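Local structure of catalase (4QOL) at the interface of chains A and B. The protein breaks hydrogen peroxide down to water and oxygen at a haem and also shows peroxidase-like reactivity towards phenolic substrates. Residues are numbered along the deposited sequence; one frame, centred on the assembly and turned at random. Chains: chain A/B, Catalase.

The interface of chains A and B. Residues chain A 145, 149, 163, 166-167; chain B 384, 387-389.
B:Tyr384, on a loop of chain B, pushes its ring against helices 143-150 and 161-169 of chain A and presents its phenol hydroxyl to A:Asp166. Within this patch the tyrosine and A:Asp166 bury about equal surface, 56 and 55 Å². The tightly packed part is the ring. CB of A:Ser149 sits over one face towards the rim, 3.8 Å from B:Tyr384 CG. CB of A:Phe167 comes to 3.9 Å from B:Tyr384 CD1. Opposite CD1, A:Arg163 brings NH1 to the ring edge at B:Tyr384 CD2 (3.7 Å). Its guanidinium stands almost perpendicular to the ring, at 89°, so the tyrosine edge abuts the guanidinium face rather than stacking on it. With CG of B:Tyr384 between the backbone N and the carbonyl carbon (chi1 63°), the ring reaches from helix 143-150 across to helix 161-169, where its hydroxyl ends 2.7 Å from A:Asp166 OD2. This bond uses the anti lone pair of OD2; the syn pair receives the backbone N of B:Arg388 at 3.0 Å, through a bent bond (139° at H). Two donors on different lone pairs thus restrain the carboxylate's rotation. Behind them, B:Asn387 braces the loop: its ND2 donates to O of B:Tyr384, and its OD1 accepts from N of B:Tyr389. The looser part is the B:Arg388 side chain, which makes a long salt bridge, NE to A:Asp166 OD1 at 3.6 Å, with the carboxylate and guanidinium planes inclined to each other. A phenylalanine at B:Tyr384 would probably leave A:Asp166 OD2 without its hydroxyl donor and the carboxylate less firmly fixed. Repeated by the two-fold with the chains exchanged, the contact pins a loop of one subunit onto two helices of its neighbour and probably helps hold together the tetramer typical of haem catalases.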
ATOM      1  N   ASP A 145       0.807 -16.447  18.643  1.00 12.35           N
ATOM      2  CA  ASP A 145       0.637 -16.454  20.077  1.00 11.30           C
ATOM      3  C   ASP A 145       2.021 -16.378  20.785  1.00 11.75           C
ATOM      4  O   ASP A 145       2.202 -15.547  21.739  1.00 12.42           O
ATOM      5  CB  ASP A 145      -0.064 -17.740  20.553  1.00 12.23           C
ATOM      6  CG  ASP A 145      -1.494 -17.849  20.027  1.00 12.36           C
ATOM      7  OD1 ASP A 145      -2.268 -16.902  20.281  1.00 13.27           O
ATOM      8  OD2 ASP A 145      -1.718 -18.853  19.267  1.00 12.87           O
ATOM      9  N   SER A 149       3.392 -13.138  22.940  1.00 12.83           N
ATOM     10  CA  SER A 149       3.775 -13.242  24.386  1.00 12.48           C
ATOM     11  C   SER A 149       5.159 -12.696  24.651  1.00 13.08           C
ATOM     12  O   SER A 149       5.399 -12.107  25.691  1.00 15.60           O
ATOM     13  CB  SER A 149       3.639 -14.700  24.867  1.00 12.81           C
ATOM     14  OG  SER A 149       4.776 -15.459  24.529  1.00 14.01           O
ATOM     15  N   ARG A 163       4.456 -12.286  30.806  1.00 15.93           N
ATOM     16  CA  ARG A 163       3.619 -12.633  29.662  1.00 15.19           C
ATOM     17  C   ARG A 163       4.174 -13.850  28.913  1.00 14.45           C
ATOM     18  O   ARG A 163       3.445 -14.826  28.615  1.00 15.65           O
ATOM     19  CB  ARG A 163       3.505 -11.423  28.728  1.00 14.94           C
ATOM     20  CG  ARG A 163       2.774 -10.254  29.393  1.00 15.05           C
ATOM     21  CD  ARG A 163       2.782  -9.015  28.547  1.00 14.75           C
ATOM     22  NE  ARG A 163       1.740  -9.100  27.502  1.00 14.04           N
ATOM     23  CZ  ARG A 163       1.947  -9.552  26.248  1.00 15.29           C
ATOM     24  NH1 ARG A 163       0.904  -9.702  25.479  1.00 13.69           N
ATOM     25  NH2 ARG A 163       3.171  -9.797  25.791  1.00 14.78           N
ATOM     26  N   ASP A 166       4.002 -17.006  30.969  1.00 13.50           N
ATOM     27  CA  ASP A 166       2.648 -17.529  31.018  1.00 13.72           C
ATOM     28  C   ASP A 166       2.467 -18.472  29.828  1.00 14.96           C
ATOM     29  O   ASP A 166       2.075 -19.633  29.968  1.00 16.48           O
ATOM     30  CB  ASP A 166       1.617 -16.444  30.953  1.00 14.02           C
ATOM     31  CG  ASP A 166       0.166 -16.943  31.131  1.00 15.06           C
ATOM     32  OD1 ASP A 166      -0.066 -17.967  31.818  1.00 16.62           O
ATOM     33  OD2 ASP A 166      -0.745 -16.179  30.729  1.00 16.36           O
ATOM     34  N   PHE A 167       2.746 -17.967  28.655  1.00 15.16           N
ATOM     35  CA  PHE A 167       2.652 -18.814  27.432  1.00 14.26           C
ATOM     36  C   PHE A 167       3.535 -20.020  27.456  1.00 14.01           C
ATOM     37  O   PHE A 167       3.089 -21.129  27.130  1.00 15.62           O
ATOM     38  CB  PHE A 167       2.959 -17.976  26.143  1.00 14.33           C
ATOM     39  CG  PHE A 167       2.942 -18.769  24.866  1.00 14.97           C
ATOM     40  CD1 PHE A 167       1.739 -18.983  24.131  1.00 13.73           C
ATOM     41  CD2 PHE A 167       4.121 -19.336  24.408  1.00 15.28           C
ATOM     42  CE1 PHE A 167       1.779 -19.821  22.977  1.00 14.37           C
ATOM     43  CE2 PHE A 167       4.146 -20.195  23.315  1.00 16.19           C
ATOM     44  CZ  PHE A 167       2.987 -20.376  22.569  1.00 14.93           C
TER
ATOM     45  N   TYR B 384      -2.323 -13.436  23.459  1.00 15.98           N
ATOM     46  CA  TYR B 384      -1.698 -14.710  23.230  1.00 14.42           C
ATOM     47  C   TYR B 384      -2.549 -15.772  23.934  1.00 14.83           C
ATOM     48  O   TYR B 384      -3.167 -15.488  24.952  1.00 16.23           O
ATOM     49  CB  TYR B 384      -0.239 -14.744  23.728  1.00 13.79           C
ATOM     50  CG  TYR B 384      -0.136 -14.552  25.220  1.00 15.68           C
ATOM     51  CD1 TYR B 384      -0.193 -15.643  26.083  1.00 15.59           C
ATOM     52  CD2 TYR B 384      -0.019 -13.293  25.772  1.00 14.88           C
ATOM     53  CE1 TYR B 384      -0.165 -15.446  27.446  1.00 16.25           C
ATOM     54  CE2 TYR B 384       0.030 -13.113  27.128  1.00 16.14           C
ATOM     55  CZ  TYR B 384      -0.042 -14.229  27.968  1.00 16.29           C
ATOM     56  OH  TYR B 384      -0.013 -14.025  29.348  1.00 17.05           O
ATOM     57  N   ASN B 387      -3.185 -18.902  27.809  1.00 16.40           N
ATOM     58  CA  ASN B 387      -2.908 -17.952  28.863  1.00 17.26           C
ATOM     59  C   ASN B 387      -3.606 -18.393  30.166  1.00 17.68           C
ATOM     60  O   ASN B 387      -4.461 -19.300  30.146  1.00 17.39           O
ATOM     61  CB  ASN B 387      -3.332 -16.501  28.524  1.00 16.37           C
ATOM     62  CG  ASN B 387      -4.785 -16.397  28.184  1.00 17.12           C
ATOM     63  OD1 ASN B 387      -5.624 -16.567  29.052  1.00 16.94           O
ATOM     64  ND2 ASN B 387      -5.114 -16.253  26.867  1.00 16.73           N
ATOM     65  N   ARG B 388      -3.298 -17.684  31.263  1.00 18.10           N
ATOM     66  CA  ARG B 388      -3.718 -18.150  32.583  1.00 19.19           C
ATOM     67  C   ARG B 388      -5.097 -17.628  32.951  1.00 19.76           C
ATOM     68  O   ARG B 388      -5.545 -17.837  34.061  1.00 20.49           O
ATOM     69  CB  ARG B 388      -2.707 -17.778  33.646  1.00 21.96           C
ATOM     70  CG  ARG B 388      -2.552 -16.286  33.864  1.00 24.76           C
ATOM     71  CD  ARG B 388      -1.737 -15.925  35.092  1.00 28.72           C
ATOM     72  NE  ARG B 388      -0.348 -15.984  34.754  1.00 32.89           N
ATOM     73  CZ  ARG B 388       0.446 -14.932  34.598  1.00 31.75           C
ATOM     74  NH1 ARG B 388       0.020 -13.692  34.826  1.00 35.27           N
ATOM     75  NH2 ARG B 388       1.715 -15.152  34.270  1.00 35.53           N
ATOM     76  N   TYR B 389      -5.750 -16.916  32.044  1.00 20.18           N
ATOM     77  CA  TYR B 389      -6.889 -16.071  32.394  1.00 22.34           C
ATOM     78  C   TYR B 389      -8.166 -16.684  31.860  1.00 22.84           C
ATOM     79  O   TYR B 389      -8.378 -16.829  30.613  1.00 21.36           O
ATOM     80  CB  TYR B 389      -6.760 -14.681  31.805  1.00 21.55           C
ATOM     81  CG  TYR B 389      -5.493 -13.977  32.211  1.00 23.40           C
ATOM     82  CD1 TYR B 389      -5.419 -13.257  33.381  1.00 26.39           C
ATOM     83  CD2 TYR B 389      -4.361 -14.095  31.426  1.00 22.82           C
ATOM     84  CE1 TYR B 389      -4.233 -12.628  33.747  1.00 27.14           C
ATOM     85  CE2 TYR B 389      -3.190 -13.519  31.779  1.00 23.45           C
ATOM     86  CZ  TYR B 389      -3.118 -12.775  32.933  1.00 24.89           C
ATOM     87  OH  TYR B 389      -1.905 -12.229  33.231  1.00 25.90           O
TER